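Local coordinates for protein peptidoglycan D,D-transpeptidase PbpA (Mycobacterium tuberculosis, PDB 3UPN) that probably cross-links the peptidoglycan of the mycobacterial cell wall as a penicillin-binding D,D-transpeptidase and helps regulate cell length, at residues Q391-T396 and I415-A420; E247-S252 and E372-A377. All coordinates share one frame; numbering follows the deposited sequence.

Interaction 1 (Q391-T396 and I415-A420). With IM2 ((5R)-5-[(1S,2R)-1-formyl-2-hydroxypropyl]-3-[(2-{[(E)-iminomethyl]amino}ethyl)sulfanyl]-4,5-dihydro-1H-pyrrole-2-carbox ylic acid), chain C.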
loop_
_atom_site.group_PDB
_atom_site.type_symbol
_atom_site.label_atom_id
_atom_site.label_comp_id
_atom_site.label_asym_id
_atom_site.label_seq_id
_atom_site.Cartn_x
_atom_site.Cartn_y
_atom_site.Cartn_z
ATOM N N GLN A 391 -0.067 20.567 7.501
ATOM C CA GLN A 391 0.614 19.762 8.505
ATOM C C GLN A 391 0.520 18.263 8.194
ATOM O O GLN A 391 -0.570 17.713 8.015
ATOM C CB GLN A 391 0.052 20.065 9.894
ATOM C CG GLN A 391 0.938 19.627 11.047
ATOM C CD GLN A 391 0.321 19.949 12.393
ATOM O OE1 GLN A 391 -0.800 19.522 12.694
ATOM N NE2 GLN A 391 1.048 20.714 13.214
ATOM N N ILE A 392 1.677 17.612 8.143
ATOM C CA ILE A 392 1.766 16.189 7.850
ATOM C C ILE A 392 2.171 15.431 9.112
ATOM O O ILE A 392 3.094 15.845 9.818
ATOM C CB ILE A 392 2.788 15.916 6.685
ATOM C CG1 ILE A 392 2.315 16.595 5.387
ATOM C CG2 ILE A 392 3.025 14.425 6.502
ATOM C CD1 ILE A 392 3.326 16.606 4.226
ATOM N N ALA A 393 1.466 14.339 9.411
ATOM C CA ALA A 393 1.923 13.402 10.431
ATOM C C ALA A 393 2.593 12.232 9.722
ATOM O O ALA A 393 2.035 11.692 8.767
ATOM C CB ALA A 393 0.771 12.932 11.269
ATOM N N SER A 394 3.786 11.843 10.171
ATOM C CA SER A 394 4.508 10.770 9.504
ATOM C C SER A 394 5.422 9.943 10.394
ATOM O O SER A 394 5.718 10.318 11.531
ATOM C CB SER A 394 5.300 11.304 8.303
ATOM O OG SER A 394 6.433 12.055 8.689
ATOM N N LYS A 395 5.829 8.795 9.855
ATOM C CA LYS A 395 6.937 8.012 10.367
ATOM C C LYS A 395 7.804 7.521 9.191
ATOM O O LYS A 395 7.345 6.733 8.352
ATOM C CB LYS A 395 6.450 6.836 11.206
ATOM C CG LYS A 395 7.556 6.088 11.944
ATOM C CD LYS A 395 8.126 6.918 13.097
ATOM C CE LYS A 395 9.337 6.264 13.742
ATOM N NZ LYS A 395 10.596 6.575 12.996
ATOM N N THR A 396 9.039 8.015 9.141
ATOM C CA THR A 396 10.058 7.538 8.216
ATOM C C THR A 396 10.756 6.325 8.825
ATOM O O THR A 396 10.618 6.057 10.016
ATOM C CB THR A 396 11.131 8.621 7.938
ATOM O OG1 THR A 396 11.768 8.977 9.169
ATOM C CG2 THR A 396 10.520 9.872 7.342
ATOM N N ILE A 415 5.466 6.393 5.960
ATOM C CA ILE A 415 4.007 6.327 6.121
ATOM C C ILE A 415 3.549 7.679 6.656
ATOM O O ILE A 415 4.235 8.305 7.483
ATOM C CB ILE A 415 3.565 5.151 7.038
ATOM C CG1 ILE A 415 4.080 5.319 8.487
ATOM C CG2 ILE A 415 4.020 3.807 6.432
ATOM C CD1 ILE A 415 3.542 4.278 9.441
ATOM N N ALA A 416 2.417 8.156 6.170
ATOM C CA ALA A 416 1.979 9.480 6.546
ATOM C C ALA A 416 0.499 9.707 6.308
ATOM O O ALA A 416 -0.142 8.966 5.563
ATOM C CB ALA A 416 2.801 10.529 5.809
ATOM N N PHE A 417 -0.033 10.731 6.966
ATOM C CA PHE A 417 -1.371 11.230 6.676
ATOM C C PHE A 417 -1.429 12.751 6.785
ATOM O O PHE A 417 -0.598 13.352 7.450
ATOM C CB PHE A 417 -2.444 10.517 7.510
ATOM C CG PHE A 417 -2.312 10.695 9.011
ATOM C CD1 PHE A 417 -2.928 11.766 9.656
ATOM C CD2 PHE A 417 -1.612 9.768 9.775
ATOM C CE1 PHE A 417 -2.831 11.926 11.047
ATOM C CE2 PHE A 417 -1.505 9.913 11.162
ATOM C CZ PHE A 417 -2.122 10.991 11.798
ATOM N N ALA A 418 -2.394 13.371 6.108
ATOM C CA ALA A 418 -2.476 14.829 6.062
ATOM C C ALA A 418 -3.825 15.301 5.526
ATOM O O ALA A 418 -4.478 14.562 4.796
ATOM C CB ALA A 418 -1.346 15.397 5.210
ATOM N N PRO A 419 -4.263 16.516 5.918
ATOM C CA PRO A 419 -3.706 17.343 6.998
ATOM C C PRO A 419 -3.883 16.631 8.339
ATOM O O PRO A 419 -4.905 15.991 8.549
ATOM C CB PRO A 419 -4.560 18.614 6.943
ATOM C CG PRO A 419 -5.095 18.653 5.547
ATOM C CD PRO A 419 -5.368 17.203 5.231
ATOM N N ALA A 420 -2.896 16.719 9.228
ATOM C CA ALA A 420 -2.917 15.942 10.471
ATOM C C ALA A 420 -4.153 16.216 11.336
ATOM O O ALA A 420 -4.622 15.333 12.062
ATOM C CB ALA A 420 -1.651 16.183 11.262
HETATM C C7 IM2 C . 14.552 2.558 11.829
HETATM C C2 IM2 C . 16.379 6.137 10.374
HETATM C C6 IM2 C . 15.962 3.105 11.568
HETATM C C5 IM2 C . 16.289 4.516 12.105
HETATM C C3 IM2 C . 15.266 6.346 11.073
HETATM O O7 IM2 C . 14.328 1.391 11.531
HETATM C C61 IM2 C . 17.046 2.055 11.923
HETATM O O62 IM2 C . 16.495 0.826 12.422
HETATM C C62 IM2 C . 18.117 2.540 12.901
HETATM N N4 IM2 C . 15.113 5.377 11.962
HETATM C C31 IM2 C . 14.313 7.445 10.963
HETATM O O31 IM2 C . 14.491 8.498 11.625
HETATM O O32 IM2 C . 13.335 7.297 10.201
HETATM S S21 IM2 C . 16.737 6.714 8.835
HETATM C C22 IM2 C . 16.714 8.484 8.763
HETATM C C23 IM2 C . 15.686 8.960 7.735
HETATM N N24 IM2 C . 15.444 10.372 8.024
HETATM C C25 IM2 C . 14.502 10.954 7.506
HETATM N N26 IM2 C . 13.669 11.488 6.784
HETATM C C1 IM2 C . 17.276 5.214 11.151
#
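The Phe-417 ring carries the methyl of Ala-393 over one face: Ala-393 CB lies 3.8 Å from the ring centroid and 20° off its normal, a CH-pi contact. The methyl is displaced toward the rim, so its nearest ring atom is Phe-417 CZ, 3.5 Å from Ala-393 CB. At the ring edge, in plane, sits Ala-420 O. With chi1 62°, Phe-417 CG stands between its own backbone N and carbonyl carbon, a rotation that carries the ring back toward strand 393-396.

That CH-pi contact rides on an antiparallel ladder, with segment axes 4.7 Å apart and 171° between directions. Ala-393 and Phe-417 form a hydrogen-bonded pair (Phe-417 N to Ala-393 O, 2.9 Å), as do Lys-395 and Ile-415 (Lys-395 N to Ile-415 O, 2.9 Å). Between them, Ser-394 and Ala-416 are a non-hydrogen-bonded pair whose CB atoms meet at 3.6 Å. Past the cis peptide before Pro-419, Ala-420 N still reaches Gln-391 O at 2.8 Å.

Lys-395 and Thr-396 begin the KTG motif of penicillin-binding proteins. Thr-396 OG1 donates to carboxylate O32 of the ring-opened carbapenem, while Lys-395 NZ bonds Thr-396 O and Ser-252 OG. The hairpin ends the five-stranded sheet with strand 393-399 outermost. Helix 364-380 covers the Ala-393 and Phe-417 face; on the opposite face, helix 446-458 packs on Ile-392, Ala-416 and Ala-418.

Interaction 2 (E247-S252 and E372-A377). With IM2 ((5R)-5-[(1S,2R)-1-formyl-2-hydroxypropyl]-3-[(2-{[(E)-iminomethyl]amino}ethyl)sulfanyl]-4,5-dihydro-1H-pyrrole-2-carbox ylic acid), chain C.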
loop_
_atom_site.group_PDB
_atom_site.type_symbol
_atom_site.label_atom_id
_atom_site.label_comp_id
_atom_site.label_asym_id
_atom_site.label_seq_id
_atom_site.Cartn_x
_atom_site.Cartn_y
_atom_site.Cartn_z
ATOM N N GLU A 247 10.337 11.841 22.715
ATOM C CA GLU A 247 11.646 12.196 22.163
ATOM C C GLU A 247 12.296 11.009 21.437
ATOM O O GLU A 247 12.858 11.183 20.365
ATOM C CB GLU A 247 12.584 12.764 23.245
ATOM C CG GLU A 247 13.814 13.463 22.665
ATOM C CD GLU A 247 14.721 14.107 23.710
ATOM O OE1 GLU A 247 14.641 13.741 24.901
ATOM O OE2 GLU A 247 15.524 14.992 23.326
ATOM N N ALA A 248 12.211 9.815 22.023
ATOM C CA ALA A 248 12.743 8.611 21.393
ATOM C C ALA A 248 11.953 8.253 20.122
ATOM O O ALA A 248 12.529 7.778 19.133
ATOM C CB ALA A 248 12.730 7.459 22.367
ATOM N N PHE A 249 10.634 8.481 20.157
ATOM C CA PHE A 249 9.804 8.301 18.966
ATOM C C PHE A 249 10.203 9.242 17.832
ATOM O O PHE A 249 10.405 8.787 16.712
ATOM C CB PHE A 249 8.305 8.474 19.262
ATOM C CG PHE A 249 7.419 8.179 18.073
ATOM C CD1 PHE A 249 6.781 6.940 17.958
ATOM C CD2 PHE A 249 7.248 9.122 17.054
ATOM C CE1 PHE A 249 5.962 6.652 16.855
ATOM C CE2 PHE A 249 6.446 8.841 15.944
ATOM C CZ PHE A 249 5.793 7.603 15.853
ATOM N N VAL A 250 10.293 10.545 18.105
ATOM C CA VAL A 250 10.509 11.504 17.018
ATOM C C VAL A 250 11.921 11.460 16.420
ATOM O O VAL A 250 12.117 11.836 15.259
ATOM C CB VAL A 250 10.079 12.959 17.364
ATOM C CG1 VAL A 250 8.672 12.987 17.996
ATOM C CG2 VAL A 250 11.111 13.655 18.223
ATOM N N LYS A 251 12.886 11.003 17.214
ATOM C CA LYS A 251 14.279 10.882 16.773
ATOM C C LYS A 251 14.596 9.430 16.395
ATOM O O LYS A 251 15.719 9.108 16.011
ATOM C CB LYS A 251 15.240 11.404 17.856
ATOM C CG LYS A 251 15.166 12.919 18.090
ATOM C CD LYS A 251 16.479 13.496 18.636
ATOM C CE LYS A 251 16.583 13.375 20.157
ATOM N NZ LYS A 251 17.581 14.331 20.725
ATOM N N SER A 252 13.583 8.566 16.514
ATOM C CA SER A 252 13.649 7.164 16.087
ATOM C C SER A 252 14.838 6.403 16.673
ATOM O O SER A 252 15.570 5.727 15.949
ATOM C CB SER A 252 13.652 7.070 14.557
ATOM O OG SER A 252 13.041 5.867 14.118
ATOM N N GLU A 372 0.052 13.196 17.476
ATOM C CA GLU A 372 0.970 14.192 18.006
ATOM C C GLU A 372 2.410 13.746 17.794
ATOM O O GLU A 372 3.238 14.519 17.314
ATOM C CB GLU A 372 0.710 14.428 19.511
ATOM C CG GLU A 372 -0.659 15.029 19.844
ATOM C CD GLU A 372 -0.968 15.047 21.350
ATOM O OE1 GLU A 372 -0.020 14.992 22.178
ATOM O OE2 GLU A 372 -2.171 15.119 21.700
ATOM N N LEU A 373 2.710 12.497 18.138
ATOM C CA LEU A 373 4.078 11.997 18.016
ATOM C C LEU A 373 4.548 11.988 16.555
ATOM O O LEU A 373 5.717 12.283 16.268
ATOM C CB LEU A 373 4.208 10.587 18.608
ATOM C CG LEU A 373 3.961 10.286 20.088
ATOM C CD1 LEU A 373 4.623 8.965 20.466
ATOM C CD2 LEU A 373 4.438 11.402 21.003
ATOM N N MET A 374 3.628 11.649 15.649
ATOM C CA MET A 374 3.918 11.562 14.225
ATOM C C MET A 374 4.075 12.950 13.601
ATOM O O MET A 374 4.883 13.125 12.697
ATOM C CB MET A 374 2.835 10.740 13.491
ATOM C CG MET A 374 2.845 9.246 13.836
ATOM S SD MET A 374 1.602 8.246 12.966
ATOM C CE MET A 374 2.264 8.220 11.299
ATOM N N VAL A 375 3.299 13.926 14.069
ATOM C CA VAL A 375 3.505 15.320 13.654
ATOM C C VAL A 375 4.889 15.812 14.082
ATOM O O VAL A 375 5.525 16.576 13.363
ATOM C CB VAL A 375 2.414 16.272 14.193
ATOM C CG1 VAL A 375 2.828 17.738 14.037
ATOM C CG2 VAL A 375 1.116 16.032 13.468
ATOM N N GLY A 376 5.348 15.348 15.241
ATOM C CA GLY A 376 6.683 15.661 15.739
ATOM C C GLY A 376 7.761 14.981 14.920
ATOM O O GLY A 376 8.746 15.604 14.571
ATOM N N ALA A 377 7.565 13.697 14.613
ATOM C CA ALA A 377 8.486 12.942 13.741
ATOM C C ALA A 377 8.650 13.546 12.344
ATOM O O ALA A 377 9.758 13.539 11.816
ATOM C CB ALA A 377 8.088 11.458 13.653
HETATM C C7 IM2 C . 14.552 2.558 11.829
HETATM C C2 IM2 C . 16.379 6.137 10.374
HETATM C C6 IM2 C . 15.962 3.105 11.568
HETATM C C5 IM2 C . 16.289 4.516 12.105
HETATM C C3 IM2 C . 15.266 6.346 11.073
HETATM O O7 IM2 C . 14.328 1.391 11.531
HETATM C C61 IM2 C . 17.046 2.055 11.923
HETATM O O62 IM2 C . 16.495 0.826 12.422
HETATM C C62 IM2 C . 18.117 2.540 12.901
HETATM N N4 IM2 C . 15.113 5.377 11.962
HETATM C C31 IM2 C . 14.313 7.445 10.963
HETATM O O31 IM2 C . 14.491 8.498 11.625
HETATM O O32 IM2 C . 13.335 7.297 10.201
HETATM S S21 IM2 C . 16.737 6.714 8.835
HETATM C C22 IM2 C . 16.714 8.484 8.763
HETATM C C23 IM2 C . 15.686 8.960 7.735
HETATM N N24 IM2 C . 15.444 10.372 8.024
HETATM C C25 IM2 C . 14.502 10.954 7.506
HETATM N N26 IM2 C . 13.669 11.488 6.784
HETATM C C1 IM2 C . 17.276 5.214 11.151
#
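CH-pi and other contacts of the Phe-249 ring come first: Leu-373 CB lies 4.0 Å from the ring centroid and 21° off its normal, over one face and set toward the rim. Leu-373 CD1 follows at the base of the ring, 3.8 Å from Phe-249 CG. Having its CG anti to the backbone N (chi1 -175°), Phe-249 extends its ring across the second helix, where Met-374 CG and Ala-377 CB approach obliquely; Ala-377 CB is 3.8 Å from Phe-249 CE2.

Side chain against backbone is the second kind of contact, made by Val-250. Its CG1 rests beside Gly-376, 3.5 Å from Leu-373 O and 3.6 Å from Ala-377 N, the acceptor and donor of one backbone hydrogen bond within the helix. The helices come close here, with Val-250 CA 4.1 Å from Ala-377 CA, and Gly-376 has no side chain on this side, where a CB would lie tight against Val-250 CG1.

No hydrogen bond joins the segments; the polar groups act within 247-252 or beyond. A long salt bridge links Lys-251 and Glu-247. Ser-252, with positive phi, closes helix 245-250 in a Schellman motif and begins the SxN motif of the active site. Its OG accepts a weak bond from N4 of the carbapenem and also hydrogen-bonds Lys-196 NZ.

Around this joint, helix 196-205 touches both Phe-249 and Leu-373, helix 255-264 meets Phe-249 through Phe-257, and Met-374 packs against Ala-393 on strand 393-399.

How the interactions relate
Both contacts are buried in the transpeptidase domain, with centres 11 Å apart, but their chemistry differs. Interaction 1 pairs two sheet strands through a ladder of backbone hydrogen bonds; interaction 2 joins two helices without any hydrogen bond, by apolar side chains set against each other and against helix backbone. Helix 364-380, one partner of interaction 2, leads along the chain into strand 393-399 and lies against interaction 1: Ser-394 N probably bonds Met-374 O at 3.0 Å, and on the partner segment Ala-420 CB packs on Val-375 CG2. At the site end, the probable hydrogen bond between Lys-395 NZ and Ser-252 OG, 2.8 Å, brings KTG and SxN motifs together around the bound carbapenem near Ser-193, the probable acylated serine.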